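PDB 2R31: ATP12 ATPase from Paracoccus denitrificans, which probably acts as a chaperone in the assembly of the F1-ATPase. Local coordinates for residues A[124-129]-A[187-192]; A[14-19]-A[56-61]. One frame throughout, in Å; residues are numbered along the deposited sequence. Where two conformers were deposited one is given.

Interaction 1. Residues A[124-129]-A[187-192]; sequences IDWAAT and RGRIDA
One face of the Trp126 indole carries the aliphatic chain of Arg189, while Arg187 comes to the edge of the same ring system, near its plane. Over the face, Arg189 CG stands almost straight above the five-membered ring of Trp126, 3.6 Å from its centroid and 8° off the ring normal, a well-centred CH-pi contact. Arg189 CB lies beside it, 3.7 Å from Trp126 CE2, and CD reaches the far side of the pyrrole ring, 3.6 Å from Trp126 CD1. The two side chains run past one another in opposite senses, so that three successive methylenes are laid over the indole. The bend at chi2 of Arg189 keeps the chain over the ring, and the guanidinium plane stands 78° from the indole, with only its edge turned to Trp126 CD1; this is no cation-pi stack. At the benzo end, Arg187 CB meets Trp126 CZ2 at 3.8 Å; the chain then turns away from the indole, and its NH1 forms a salt bridge with Glu157. Trp126 extends from helix 110-130 with CG anti to its backbone N (chi1 168°), which carries the indole across to the turn that follows helix 179-186. That turn is a Schellman motif, with Gly188 at positive phi between the two arginines. The indole NE1 is satisfied within its own helix region by Glu130. Replacing Trp126 by alanine would probably strip the Arg189 methylenes of the surface they lie on, open a gap beside Arg187 CB and leave Glu130 without its indole donor. Across the two segments the contact is therefore apolar and dispersive in character, made chiefly by the hydrocarbon parts of two arginines; the Arg189 guanidinium reaches the ring only with its edge, and the charge of Arg187 is paired with Glu157.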
ATOM      1  N   ILE A 124      16.480   8.294   2.894  1.00  7.85           N
ATOM      2  CA  ILE A 124      17.086   8.069   4.199  1.00  8.68           C
ATOM      3  C   ILE A 124      17.143   9.400   4.965  1.00  8.23           C
ATOM      4  O   ILE A 124      16.826   9.444   6.172  1.00  9.17           O
ATOM      5  CB  ILE A 124      18.466   7.392   4.065  1.00  9.49           C
ATOM      6  CG1 ILE A 124      18.402   5.978   3.427  1.00 12.84           C
ATOM      7  CG2 ILE A 124      19.271   7.358   5.376  1.00 12.07           C
ATOM      8  CD1 ILE A 124      17.676   4.949   4.266  1.00 17.13           C
ATOM      9  N   ASP A 125      17.579  10.453   4.318  1.00  9.02           N
ATOM     10  CA  ASP A 125      17.734  11.747   4.977  0.64  9.17           C
ATOM     11  C   ASP A 125      16.378  12.294   5.393  1.00  8.37           C
ATOM     12  O   ASP A 125      16.229  12.864   6.475  1.00  9.30           O
ATOM     13  CB  ASP A 125      18.453  12.765   4.096  0.64 10.81           C
ATOM     14  CG  ASP A 125      19.896  12.461   3.746  0.64 13.46           C
ATOM     15  OD1 ASP A 125      20.495  11.575   4.400  0.64 16.01           O
ATOM     16  OD2 ASP A 125      20.430  13.118   2.828  0.64 18.83           O
ATOM     17  N   TRP A 126      15.365  12.125   4.556  1.00  8.37           N
ATOM     18  CA  TRP A 126      13.996  12.536   4.890  1.00  8.29           C
ATOM     19  C   TRP A 126      13.541  11.835   6.163  1.00  7.92           C
ATOM     20  O   TRP A 126      13.016  12.448   7.097  1.00  8.80           O
ATOM     21  CB  TRP A 126      13.030  12.249   3.727  1.00  8.77           C
ATOM     22  CG  TRP A 126      11.622  12.395   4.167  1.00  8.62           C
ATOM     23  CD1 TRP A 126      10.949  13.587   4.328  1.00  9.30           C
ATOM     24  CD2 TRP A 126      10.723  11.350   4.514  1.00  8.42           C
ATOM     25  NE1 TRP A 126       9.687  13.328   4.782  1.00  9.93           N
ATOM     26  CE2 TRP A 126       9.504  11.975   4.898  1.00  8.79           C
ATOM     27  CE3 TRP A 126      10.794   9.938   4.541  1.00  8.70           C
ATOM     28  CZ2 TRP A 126       8.383  11.270   5.308  1.00  9.61           C
ATOM     29  CZ3 TRP A 126       9.688   9.236   4.958  1.00  9.32           C
ATOM     30  CH2 TRP A 126       8.508   9.893   5.332  1.00 10.00           C
ATOM     31  N   ALA A 127      13.677  10.523   6.246  1.00  7.79           N
ATOM     32  CA  ALA A 127      13.244   9.787   7.415  1.00  8.20           C
ATOM     33  C   ALA A 127      14.041  10.207   8.635  1.00  7.75           C
ATOM     34  O   ALA A 127      13.494  10.314   9.739  1.00  8.72           O
ATOM     35  CB  ALA A 127      13.286   8.283   7.177  1.00 10.08           C
ATOM     36  N   ALA A 128      15.325  10.488   8.479  1.00  8.07           N
ATOM     37  CA  ALA A 128      16.168  10.968   9.567  1.00  8.66           C
ATOM     38  C   ALA A 128      15.659  12.284  10.111  1.00  8.61           C
ATOM     39  O   ALA A 128      15.647  12.478  11.345  1.00 12.17           O
ATOM     40  CB  ALA A 128      17.602  11.100   9.115  1.00  9.24           C
ATOM     41  N   THR A 129      15.189  13.216   9.310  0.54  9.34           N
ATOM     42  CA  THR A 129      14.815  14.531   9.780  0.54 10.59           C
ATOM     43  C   THR A 129      13.347  14.661  10.079  0.54 10.71           C
ATOM     44  O   THR A 129      12.952  15.222  11.100  0.54 12.49           O
ATOM     45  CB  THR A 129      15.193  15.655   8.773  0.54 13.30           C
ATOM     46  OG1 THR A 129      14.594  15.385   7.495  0.54 17.42           O
ATOM     47  CG2 THR A 129      16.691  15.745   8.626  0.54 17.16           C
ATOM     48  N   ARG A 187       3.069  10.017   3.877  1.00  6.65           N
ATOM     49  CA  ARG A 187       3.428  11.317   4.496  1.00  7.94           C
ATOM     50  C   ARG A 187       3.670  12.395   3.449  1.00  9.16           C
ATOM     51  O   ARG A 187       4.003  13.532   3.852  1.00 12.15           O
ATOM     52  CB  ARG A 187       4.578  11.159   5.471  1.00  8.91           C
ATOM     53  CG  ARG A 187       4.298  10.227   6.636  1.00  8.43           C
ATOM     54  CD  ARG A 187       2.975  10.410   7.320  1.00  8.89           C
ATOM     55  NE  ARG A 187       2.844   9.686   8.567  1.00  9.45           N
ATOM     56  CZ  ARG A 187       1.690   9.509   9.193  1.00  9.32           C
ATOM     57  NH1 ARG A 187       1.698   8.909  10.393  1.00 10.57           N
ATOM     58  NH2 ARG A 187       0.541   9.906   8.658  1.00  9.34           N
ATOM     59  N   GLY A 188       3.513  12.121   2.176  1.00  9.07           N
ATOM     60  CA  GLY A 188       3.556  13.149   1.157  1.00 10.44           C
ATOM     61  C   GLY A 188       4.908  13.579   0.672  1.00  9.65           C
ATOM     62  O   GLY A 188       4.968  14.559  -0.063  1.00 14.61           O
ATOM     63  N   ARG A 189       5.937  12.829   0.981  1.00  8.36           N
ATOM     64  CA  ARG A 189       7.290  13.134   0.507  1.00  8.33           C
ATOM     65  C   ARG A 189       7.503  12.715  -0.949  1.00  7.65           C
ATOM     66  O   ARG A 189       8.253  13.401  -1.673  1.00  8.78           O
ATOM     67  CB  ARG A 189       8.307  12.524   1.448  1.00  8.37           C
ATOM     68  CG  ARG A 189       9.772  12.626   1.003  1.00  9.14           C
ATOM     69  CD  ARG A 189      10.265  14.028   0.810  1.00 10.48           C
ATOM     70  NE  ARG A 189      11.653  14.075   0.403  1.00 11.56           N
ATOM     71  CZ  ARG A 189      12.102  13.802  -0.825  1.00 11.59           C
ATOM     72  NH1 ARG A 189      11.226  13.506  -1.758  1.00 11.61           N
ATOM     73  NH2 ARG A 189      13.422  13.845  -1.081  1.00 14.43           N
ATOM     74  N   ILE A 190       6.914  11.607  -1.358  1.00  7.33           N
ATOM     75  CA  ILE A 190       6.936  11.127  -2.740  1.00  7.15           C
ATOM     76  C   ILE A 190       5.556  10.574  -3.066  1.00  6.98           C
ATOM     77  O   ILE A 190       4.783  10.292  -2.141  1.00  8.15           O
ATOM     78  CB  ILE A 190       8.023  10.072  -3.012  1.00  7.51           C
ATOM     79  CG1 ILE A 190       7.764   8.790  -2.172  1.00  7.43           C
ATOM     80  CG2 ILE A 190       9.404  10.629  -2.836  1.00  8.60           C
ATOM     81  CD1 ILE A 190       8.803   7.708  -2.292  1.00  8.25           C
ATOM     82  N   ASP A 191       5.257  10.399  -4.353  1.00  7.41           N
ATOM     83  CA  ASP A 191       4.051   9.695  -4.763  1.00  7.40           C
ATOM     84  C   ASP A 191       4.396   8.221  -5.073  1.00  7.07           C
ATOM     85  O   ASP A 191       5.546   7.787  -5.071  1.00  7.40           O
ATOM     86  CB  ASP A 191       3.389  10.419  -5.930  1.00  8.21           C
ATOM     87  CG  ASP A 191       4.186  10.465  -7.186  1.00  8.53           C
ATOM     88  OD1 ASP A 191       5.228   9.809  -7.311  1.00  9.29           O
ATOM     89  OD2 ASP A 191       3.721  11.206  -8.115  1.00 13.90           O
ATOM     90  N   ALA A 192       3.334   7.453  -5.309  1.00  7.30           N
ATOM     91  CA  ALA A 192       3.529   6.014  -5.535  1.00  7.80           C
ATOM     92  C   ALA A 192       4.329   5.739  -6.803  1.00  7.46           C
ATOM     93  O   ALA A 192       5.175   4.831  -6.764  1.00  8.04           O
ATOM     94  CB  ALA A 192       2.179   5.294  -5.546  1.00 10.98           C
TER

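Interaction 2. Residues A[14-19]-A[56-61]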
ATOM      1  N   ALA A  14     -30.852  -2.017  -8.632  1.00  9.11           N
ATOM      2  CA  ALA A  14     -31.068  -0.886  -9.503  1.00  9.92           C
ATOM      3  C   ALA A  14     -30.271   0.328  -9.060  1.00 12.06           C
ATOM      4  O   ALA A  14     -29.507   0.905  -9.848  1.00 16.03           O
ATOM      5  CB  ALA A  14     -32.569  -0.575  -9.666  1.00 11.76           C
ATOM      6  N   SER A  15     -30.413   0.693  -7.793  1.00 11.64           N
ATOM      7  CA  SER A  15     -29.913   1.933  -7.258  0.83 11.35           C
ATOM      8  C   SER A  15     -28.740   1.724  -6.290  1.00  9.42           C
ATOM      9  O   SER A  15     -28.621   0.674  -5.658  1.00  8.85           O
ATOM     10  CB  SER A  15     -31.007   2.701  -6.484  0.83 13.33           C
ATOM     11  OG  SER A  15     -31.311   2.094  -5.247  0.83 14.71           O
ATOM     12  N   VAL A  16     -27.893   2.742  -6.180  1.00  9.04           N
ATOM     13  CA  VAL A  16     -26.756   2.766  -5.274  1.00  8.46           C
ATOM     14  C   VAL A  16     -26.775   4.137  -4.565  1.00  8.81           C
ATOM     15  O   VAL A  16     -26.979   5.170  -5.220  1.00 12.16           O
ATOM     16  CB  VAL A  16     -25.412   2.582  -5.979  1.00  9.59           C
ATOM     17  CG1 VAL A  16     -24.288   2.542  -4.991  1.00 11.52           C
ATOM     18  CG2 VAL A  16     -25.438   1.299  -6.807  1.00  9.98           C
ATOM     19  N   GLY A  17     -26.506   4.154  -3.277  1.00  9.21           N
ATOM     20  CA  GLY A  17     -26.360   5.418  -2.539  1.00  9.90           C
ATOM     21  C   GLY A  17     -25.484   5.167  -1.291  1.00  8.90           C
ATOM     22  O   GLY A  17     -24.911   4.084  -1.171  1.00  9.05           O
ATOM     23  N   ILE A  18     -25.405   6.179  -0.434  1.00  8.26           N
ATOM     24  CA  ILE A  18     -24.642   6.066   0.781  1.00  8.18           C
ATOM     25  C   ILE A  18     -25.448   6.630   1.960  1.00  8.23           C
ATOM     26  O   ILE A  18     -26.380   7.407   1.754  1.00 10.05           O
ATOM     27  CB  ILE A  18     -23.255   6.757   0.685  1.00  8.50           C
ATOM     28  CG1 ILE A  18     -23.326   8.274   0.566  1.00  9.73           C
ATOM     29  CG2 ILE A  18     -22.461   6.125  -0.476  1.00  9.65           C
ATOM     30  CD1 ILE A  18     -22.002   8.975   0.752  1.00 12.71           C
ATOM     31  N   HIS A  19     -25.078   6.285   3.175  1.00  8.80           N
ATOM     32  CA  HIS A  19     -25.736   6.778   4.376  1.00  8.51           C
ATOM     33  C   HIS A  19     -24.823   6.610   5.565  1.00  8.88           C
ATOM     34  O   HIS A  19     -24.210   5.550   5.724  1.00  9.93           O
ATOM     35  CB  HIS A  19     -27.038   5.956   4.604  1.00  9.73           C
ATOM     36  CG  HIS A  19     -27.774   6.367   5.833  1.00 11.25           C
ATOM     37  ND1 HIS A  19     -28.348   7.609   6.001  1.00 14.92           N
ATOM     38  CD2 HIS A  19     -27.968   5.679   7.001  1.00 14.92           C
ATOM     39  CE1 HIS A  19     -28.881   7.654   7.225  1.00 17.64           C
ATOM     40  NE2 HIS A  19     -28.679   6.499   7.860  1.00 18.60           N
ATOM     41  N   GLU A  56     -18.075   2.412  -7.709  1.00  7.52           N
ATOM     42  CA  GLU A  56     -17.711   1.069  -8.166  1.00  7.60           C
ATOM     43  C   GLU A  56     -18.956   0.201  -8.347  1.00  7.48           C
ATOM     44  O   GLU A  56     -19.097  -0.517  -9.338  1.00  9.11           O
ATOM     45  CB  GLU A  56     -16.738   0.384  -7.219  1.00  7.27           C
ATOM     46  CG  GLU A  56     -15.389   1.059  -7.122  1.00  7.64           C
ATOM     47  CD  GLU A  56     -14.387   0.340  -6.248  1.00  7.72           C
ATOM     48  OE1 GLU A  56     -14.759  -0.495  -5.402  1.00  8.28           O
ATOM     49  OE2 GLU A  56     -13.166   0.660  -6.409  1.00  8.59           O
ATOM     50  N   TRP A  57     -19.861   0.230  -7.394  1.00  7.11           N
ATOM     51  CA  TRP A  57     -21.068  -0.608  -7.458  1.00  7.52           C
ATOM     52  C   TRP A  57     -22.086  -0.072  -8.485  1.00  8.20           C
ATOM     53  O   TRP A  57     -22.763  -0.861  -9.113  1.00  9.76           O
ATOM     54  CB  TRP A  57     -21.689  -0.733  -6.029  1.00  7.72           C
ATOM     55  CG  TRP A  57     -20.789  -1.656  -5.225  1.00  7.37           C
ATOM     56  CD1 TRP A  57     -19.666  -1.318  -4.524  1.00  8.04           C
ATOM     57  CD2 TRP A  57     -20.881  -3.063  -5.116  1.00  7.44           C
ATOM     58  NE1 TRP A  57     -19.078  -2.396  -3.965  1.00  8.26           N
ATOM     59  CE2 TRP A  57     -19.801  -3.516  -4.331  1.00  7.86           C
ATOM     60  CE3 TRP A  57     -21.769  -4.039  -5.617  1.00  8.72           C
ATOM     61  CZ2 TRP A  57     -19.581  -4.840  -4.036  1.00  9.28           C
ATOM     62  CZ3 TRP A  57     -21.554  -5.337  -5.327  1.00 10.10           C
ATOM     63  CH2 TRP A  57     -20.483  -5.768  -4.534  1.00 10.72           C
ATOM     64  N   GLN A  58     -22.114   1.243  -8.711  1.00  8.38           N
ATOM     65  CA  GLN A  58     -22.950   1.828  -9.767  1.00 10.03           C
ATOM     66  C   GLN A  58     -22.435   1.470 -11.121  1.00 10.21           C
ATOM     67  O   GLN A  58     -23.193   1.334 -12.105  1.00 12.04           O
ATOM     68  CB  GLN A  58     -22.990   3.354  -9.589  1.00 11.82           C
ATOM     69  CG  GLN A  58     -23.802   4.079 -10.624  1.00 14.32           C
ATOM     70  CD  GLN A  58     -25.112   3.491 -10.904  1.00 21.12           C
ATOM     71  OE1 GLN A  58     -25.853   2.845 -10.254  1.00 26.66           O
ATOM     72  NE2 GLN A  58     -25.544   3.721 -12.151  1.00 31.97           N
ATOM     73  N   ALA A  59     -21.124   1.260 -11.272  1.00  9.85           N
ATOM     74  CA  ALA A  59     -20.506   0.971 -12.549  1.00 11.57           C
ATOM     75  C   ALA A  59     -20.627  -0.490 -12.988  1.00 12.85           C
ATOM     76  O   ALA A  59     -20.258  -0.853 -14.101  1.00 19.59           O
ATOM     77  CB  ALA A  59     -19.022   1.352 -12.490  1.00 13.33           C
ATOM     78  N   VAL A  60     -21.098  -1.390 -12.129  1.00 11.39           N
ATOM     79  CA  VAL A  60     -21.235  -2.785 -12.485  1.00 11.28           C
ATOM     80  C   VAL A  60     -22.215  -2.900 -13.632  1.00 12.69           C
ATOM     81  O   VAL A  60     -23.324  -2.384 -13.580  1.00 14.61           O
ATOM     82  CB  VAL A  60     -21.713  -3.635 -11.306  1.00 10.20           C
ATOM     83  CG1 VAL A  60     -21.964  -5.080 -11.737  1.00 12.60           C
ATOM     84  CG2 VAL A  60     -20.676  -3.592 -10.159  1.00 11.06           C
ATOM     85  N   GLN A  61     -21.797  -3.612 -14.662  1.00 15.49           N
ATOM     86  CA  GLN A  61     -22.677  -3.821 -15.845  1.00 19.36           C
ATOM     87  C   GLN A  61     -23.406  -5.110 -15.638  1.00 22.44           C
ATOM     88  O   GLN A  61     -24.315  -5.213 -14.805  1.00 34.45           O
ATOM     89  CB  GLN A  61     -21.774  -3.678 -17.093  1.00 25.05           C
ATOM     90  CG  GLN A  61     -21.239  -2.246 -17.214  1.00 31.01           C
ATOM     91  CD  GLN A  61     -22.372  -1.266 -17.489  1.00 34.45           C
ATOM     92  OE1 GLN A  61     -23.137  -1.421 -18.465  1.00 42.30           O
ATOM     93  NE2 GLN A  61     -22.462  -0.266 -16.600  1.00 36.74           N
TER
HETATM   94  O   HOH W   1     -28.164   4.647  -8.463  1.00 29.73           O
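Gln58 OE1 accepts from two donors: a hydrogen bond from Arg11 NH2, and a weak one from a water that links it to the strand. This water receives the backbone N-H of Val16, with 3.0 Å between Val16 N and the water oxygen, and donates onward to Gln58 OE1 over 3.4 Å, so the first leg of the bridge is the firmer. Arg11 joins the segments a second time, since its NH1 bonds to Val60 O while its NH2 holds both Gln58 OE1 and Ala14 O, two acceptors 4.2 Å apart. Next to this polar bridge the side chain of Val16 points at the end of the helix. Its CG2 methyl touches Gln58 OE1 at 3.8 Å and the backbone carbonyl carbon of Trp57, Trp57 C, at 4.0 Å, while CG1 lies 4.3 Å from Trp57 CB. The two methyls share the work because CG1 is anti to the Val16 backbone N (chi1 -177°), which leaves CG2 beside that nitrogen, directed at Gln58 OE1 and N. Gln58 starts off extended and then bends at chi2 (46°), which swings its amide oxygen back toward the strand. The Trp57 indole leads away from Val16; its NE1 bonds to Thr72, its ring meets that of Trp13, and its backbone carbonyl takes the NE1 of Trp13. Val16 itself also rests on Ala54, a helical turn before Gln58, and on Leu29 of the adjoining strand. The arrangement is that of an alpha helix, 47-58, packed by its C-terminal turn against an edge strand, 16-21, of a three-stranded antiparallel meander near the N-terminus of this ATP12-family protein.

Overall arrangement
Interaction 1 and interaction 2 belong to separate parts of the chain, lying on opposite sides of its centre. Their own centres are about 37 Å apart, and their nearest atoms about 16 Å, so neither touches the other. They follow in series: interaction 2 joins strand 16-21 to the end of helix 47-58, and both its segments precede those of interaction 1 in the chain, whereas interaction 1 joins helix 110-130 to the loop between helices 179-186 and 192-199. Interaction 2 is a surface contact about 25 Å from the chain's centre and combines a water bridge and Arg11 with the packing of Val16; interaction 1, about 15 Å from it, is partly buried and apolar.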